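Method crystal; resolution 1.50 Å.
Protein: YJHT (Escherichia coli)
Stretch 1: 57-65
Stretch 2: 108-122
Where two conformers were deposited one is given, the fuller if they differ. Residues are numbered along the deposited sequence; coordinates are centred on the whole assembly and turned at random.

Stretch 1 57-65: DQATSAFID
Stretch 2 108-122: GMAGHVTFVHNGKAY

Ile-64, Ala-62, Val-116 and Ala-121 form the apolar centre between strand 60-64 and the hairpin made by the strand ending at His-117 and strand 120-122. Ala-62 CB lies 3.7 Å from Val-116 CG2 (chi1 t) and 4.5 Å from Ala-121 CB; its methyl meets a side chain from each hairpin strand. Ile-64 (chi1 m, chi2 t) sets CG1 3.8 Å from Val-116 CG2 and CD1 4.0 Å from Ala-121 CB, so that it touches both hairpin strands. All four CA-to-CB bonds point toward the opposing stretch, whereas those of Ser-61, Phe-63, Val-113 and Phe-115 point away, the alternation expected of extended chains.

Strand 60-64 runs parallel to the strand ending at His-117 (3° between directions, axes 6.7 Å apart at closest) and nearly antiparallel to 120-122 (159°, 8.0 Å). No direct backbone hydrogen bond joins the stretches; side chains fill the gap. CA register pairs Gln-58 with Ala-110 (5.5 Å), Thr-60 with Thr-114 (6.2 Å), Ala-62 with Val-116 (6.7 Å) and Ile-64 with Gly-119 (6.3 Å). Within the hairpin, Phe-115 N to Tyr-122 O (3.0 Å) and Tyr-122 N to Phe-115 O (2.8 Å) are hydrogen bonds; a type I' turn, His-117 to Lys-120, closes it, with Asn-118 and Gly-119 at positive phi (45° and 78°).

Toward the N-terminal end the contact turns polar. Thr-60 OG1 (chi1 p) hydrogen-bonds Thr-114 OG1 (chi1 m) at 2.7 Å and lies 2.9 Å from His-112 NE2. Thr-60 CG2 sits over the His-112 ring face, 3.5 Å from its centroid, a CH-pi contact (His-112 chi1 p, chi2 -55°).

At the edge, Gln-58 (phi/psi 66/27; chi1 m, chi2 t) brings OE1 to 3.5 Å from Gly-111 CA. One water donates to Gln-58 O and His-112 O, each at 2.8 Å; another links Ser-61 O (2.9 Å) to Thr-114 O (2.7 Å, weak).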

# COMPACT_ATOMS: atom_id res chain seq x y z
N ASP B 57 6.37 -4.40 18.21
CA ASP B 57 7.37 -3.32 18.20
C ASP B 57 6.91 -2.24 17.24
O ASP B 57 6.31 -2.52 16.22
CB ASP B 57 8.73 -3.84 17.71
CG ASP B 57 9.48 -4.63 18.74
OD1 ASP B 57 9.16 -4.63 19.95
OD2 ASP B 57 10.47 -5.29 18.31
N GLN B 58 7.14 -0.99 17.60
CA GLN B 58 6.81 0.11 16.69
C GLN B 58 5.31 0.27 16.41
O GLN B 58 4.90 0.80 15.37
CB GLN B 58 7.61 0.03 15.38
CG GLN B 58 9.12 0.08 15.59
CD GLN B 58 9.89 0.20 14.31
OE1 GLN B 58 9.65 1.10 13.53
NE2 GLN B 58 10.80 -0.73 14.07
N ALA B 59 4.47 -0.15 17.36
CA ALA B 59 3.05 0.26 17.35
C ALA B 59 2.91 1.73 17.72
O ALA B 59 3.84 2.37 18.22
CB ALA B 59 2.27 -0.60 18.32
N THR B 60 1.72 2.25 17.47
CA THR B 60 1.39 3.60 17.96
C THR B 60 0.08 3.51 18.75
O THR B 60 -0.63 2.51 18.70
CB THR B 60 1.18 4.61 16.81
OG1 THR B 60 0.10 4.19 15.99
CG2 THR B 60 2.47 4.78 15.99
N SER B 61 -0.24 4.57 19.47
CA SER B 61 -1.47 4.60 20.25
C SER B 61 -1.99 6.02 20.41
O SER B 61 -1.21 6.96 20.40
CB SER B 61 -1.24 3.96 21.62
OG SER B 61 -0.20 4.60 22.34
N ALA B 62 -3.31 6.12 20.57
CA ALA B 62 -4.00 7.41 20.70
C ALA B 62 -5.12 7.27 21.69
O ALA B 62 -5.81 6.28 21.68
CB ALA B 62 -4.56 7.82 19.39
N PHE B 63 -5.28 8.28 22.55
CA PHE B 63 -6.46 8.37 23.42
C PHE B 63 -7.48 9.25 22.76
O PHE B 63 -7.16 10.36 22.33
CB PHE B 63 -6.14 8.96 24.80
CG PHE B 63 -6.18 7.96 25.88
CD1 PHE B 63 -5.03 7.61 26.54
CD2 PHE B 63 -7.37 7.31 26.19
CE1 PHE B 63 -5.06 6.66 27.52
CE2 PHE B 63 -7.41 6.34 27.19
CZ PHE B 63 -6.25 6.01 27.85
N ILE B 64 -8.69 8.73 22.63
CA ILE B 64 -9.78 9.53 22.03
C ILE B 64 -11.07 9.17 22.72
O ILE B 64 -11.42 7.99 22.80
CB ILE B 64 -9.97 9.24 20.53
CG1 ILE B 64 -8.67 9.43 19.76
CG2 ILE B 64 -11.08 10.13 19.95
CD1 ILE B 64 -8.81 9.14 18.27
N ASP B 65 -11.75 10.18 23.26
CA ASP B 65 -13.09 9.99 23.84
C ASP B 65 -13.08 8.89 24.90
O ASP B 65 -13.94 8.00 24.88
CB ASP B 65 -14.10 9.66 22.73
CG ASP B 65 -14.33 10.81 21.75
OD1 ASP B 65 -13.77 11.91 21.93
OD2 ASP B 65 -15.09 10.59 20.79
N GLY B 108 -0.16 -1.40 5.95
CA GLY B 108 0.44 -1.85 7.16
C GLY B 108 1.01 -0.65 7.90
O GLY B 108 1.29 0.39 7.29
N MSE B 109 1.17 -0.78 9.21
CA MSE B 109 1.60 0.32 10.07
C MSE B 109 2.73 -0.12 10.99
O MSE B 109 2.49 -0.74 12.03
CB MSE B 109 0.39 0.79 10.87
CG MSE B 109 -0.66 1.41 10.00
SE MSE B 109 -2.22 2.04 11.03
CE MSE B 109 -2.98 0.29 11.48
N ALA B 110 3.96 0.15 10.58
CA ALA B 110 5.15 0.00 11.42
C ALA B 110 6.18 1.04 11.05
O ALA B 110 6.57 1.09 9.90
CB ALA B 110 5.77 -1.41 11.30
N GLY B 111 6.55 1.87 12.03
CA GLY B 111 7.34 3.05 11.76
C GLY B 111 6.48 4.26 11.43
O GLY B 111 6.99 5.34 11.15
N HIS B 112 5.18 4.06 11.44
CA HIS B 112 4.21 5.14 11.29
C HIS B 112 4.22 6.04 12.53
O HIS B 112 4.73 5.69 13.61
CB HIS B 112 2.82 4.57 11.06
CG HIS B 112 2.36 3.67 12.16
ND1 HIS B 112 3.09 2.57 12.58
CD2 HIS B 112 1.24 3.70 12.93
CE1 HIS B 112 2.44 1.99 13.58
NE2 HIS B 112 1.31 2.65 13.79
N VAL B 113 3.61 7.20 12.35
CA VAL B 113 3.26 8.05 13.49
C VAL B 113 1.74 8.07 13.63
O VAL B 113 1.01 7.69 12.71
CB VAL B 113 3.80 9.49 13.32
CG1 VAL B 113 5.33 9.49 13.32
CG2 VAL B 113 3.19 10.17 12.11
N THR B 114 1.26 8.52 14.78
CA THR B 114 -0.17 8.76 14.96
C THR B 114 -0.37 9.98 15.85
O THR B 114 0.35 10.18 16.84
CB THR B 114 -0.85 7.51 15.56
OG1 THR B 114 -0.65 6.41 14.67
CG2 THR B 114 -2.34 7.69 15.75
N PHE B 115 -1.31 10.83 15.43
CA PHE B 115 -1.73 11.98 16.23
C PHE B 115 -3.24 12.12 16.20
O PHE B 115 -3.91 11.60 15.31
CB PHE B 115 -1.03 13.27 15.76
CG PHE B 115 -1.34 13.67 14.33
CD1 PHE B 115 -2.27 14.66 14.06
CD2 PHE B 115 -0.65 13.11 13.26
CE1 PHE B 115 -2.53 15.06 12.75
CE2 PHE B 115 -0.92 13.51 11.96
CZ PHE B 115 -1.87 14.48 11.71
N VAL B 116 -3.77 12.85 17.19
CA VAL B 116 -5.22 13.05 17.29
C VAL B 116 -5.54 14.48 16.83
O VAL B 116 -4.91 15.45 17.29
CB VAL B 116 -5.73 12.81 18.75
CG1 VAL B 116 -7.25 13.06 18.86
CG2 VAL B 116 -5.41 11.37 19.21
N HIS B 117 -6.47 14.58 15.89
CA HIS B 117 -6.96 15.89 15.43
C HIS B 117 -8.47 15.83 15.24
O HIS B 117 -9.02 14.94 14.59
CB HIS B 117 -6.22 16.28 14.16
CG HIS B 117 -6.70 17.55 13.54
ND1 HIS B 117 -6.36 18.79 14.03
CD2 HIS B 117 -7.48 17.76 12.46
CE1 HIS B 117 -6.93 19.72 13.28
NE2 HIS B 117 -7.61 19.12 12.32
N ASN B 118 -9.18 16.76 15.90
CA ASN B 118 -10.63 16.79 15.81
C ASN B 118 -11.30 15.42 15.97
O ASN B 118 -12.16 15.04 15.16
CB ASN B 118 -11.07 17.46 14.49
CG ASN B 118 -10.63 18.93 14.38
OD1 ASN B 118 -10.58 19.49 13.29
ND2 ASN B 118 -10.29 19.54 15.51
N GLY B 119 -10.91 14.70 17.01
CA GLY B 119 -11.58 13.48 17.42
C GLY B 119 -11.25 12.24 16.59
O GLY B 119 -11.91 11.22 16.72
N LYS B 120 -10.24 12.36 15.73
CA LYS B 120 -9.86 11.25 14.84
C LYS B 120 -8.38 10.97 15.01
O LYS B 120 -7.60 11.86 15.36
CB LYS B 120 -10.15 11.62 13.38
CG LYS B 120 -11.65 11.76 13.08
CD LYS B 120 -11.93 12.47 11.78
CE LYS B 120 -13.46 12.64 11.59
NZ LYS B 120 -13.83 13.07 10.22
N ALA B 121 -8.00 9.71 14.75
CA ALA B 121 -6.58 9.35 14.77
C ALA B 121 -6.04 9.42 13.36
O ALA B 121 -6.56 8.79 12.46
CB ALA B 121 -6.41 7.95 15.33
N TYR B 122 -5.00 10.21 13.19
CA TYR B 122 -4.36 10.41 11.90
C TYR B 122 -3.04 9.66 11.90
O TYR B 122 -2.28 9.73 12.87
CB TYR B 122 -4.09 11.90 11.68
CG TYR B 122 -5.30 12.69 11.26
CD1 TYR B 122 -5.48 13.08 9.94
CD2 TYR B 122 -6.26 13.05 12.18
CE1 TYR B 122 -6.60 13.83 9.55
CE2 TYR B 122 -7.38 13.75 11.80
CZ TYR B 122 -7.55 14.13 10.47
OH TYR B 122 -8.67 14.89 10.12
O HOH W 1 5.85 3.29 14.64
O HOH W 2 -1.29 9.49 18.89
O HOH W 3 -14.11 11.07 18.07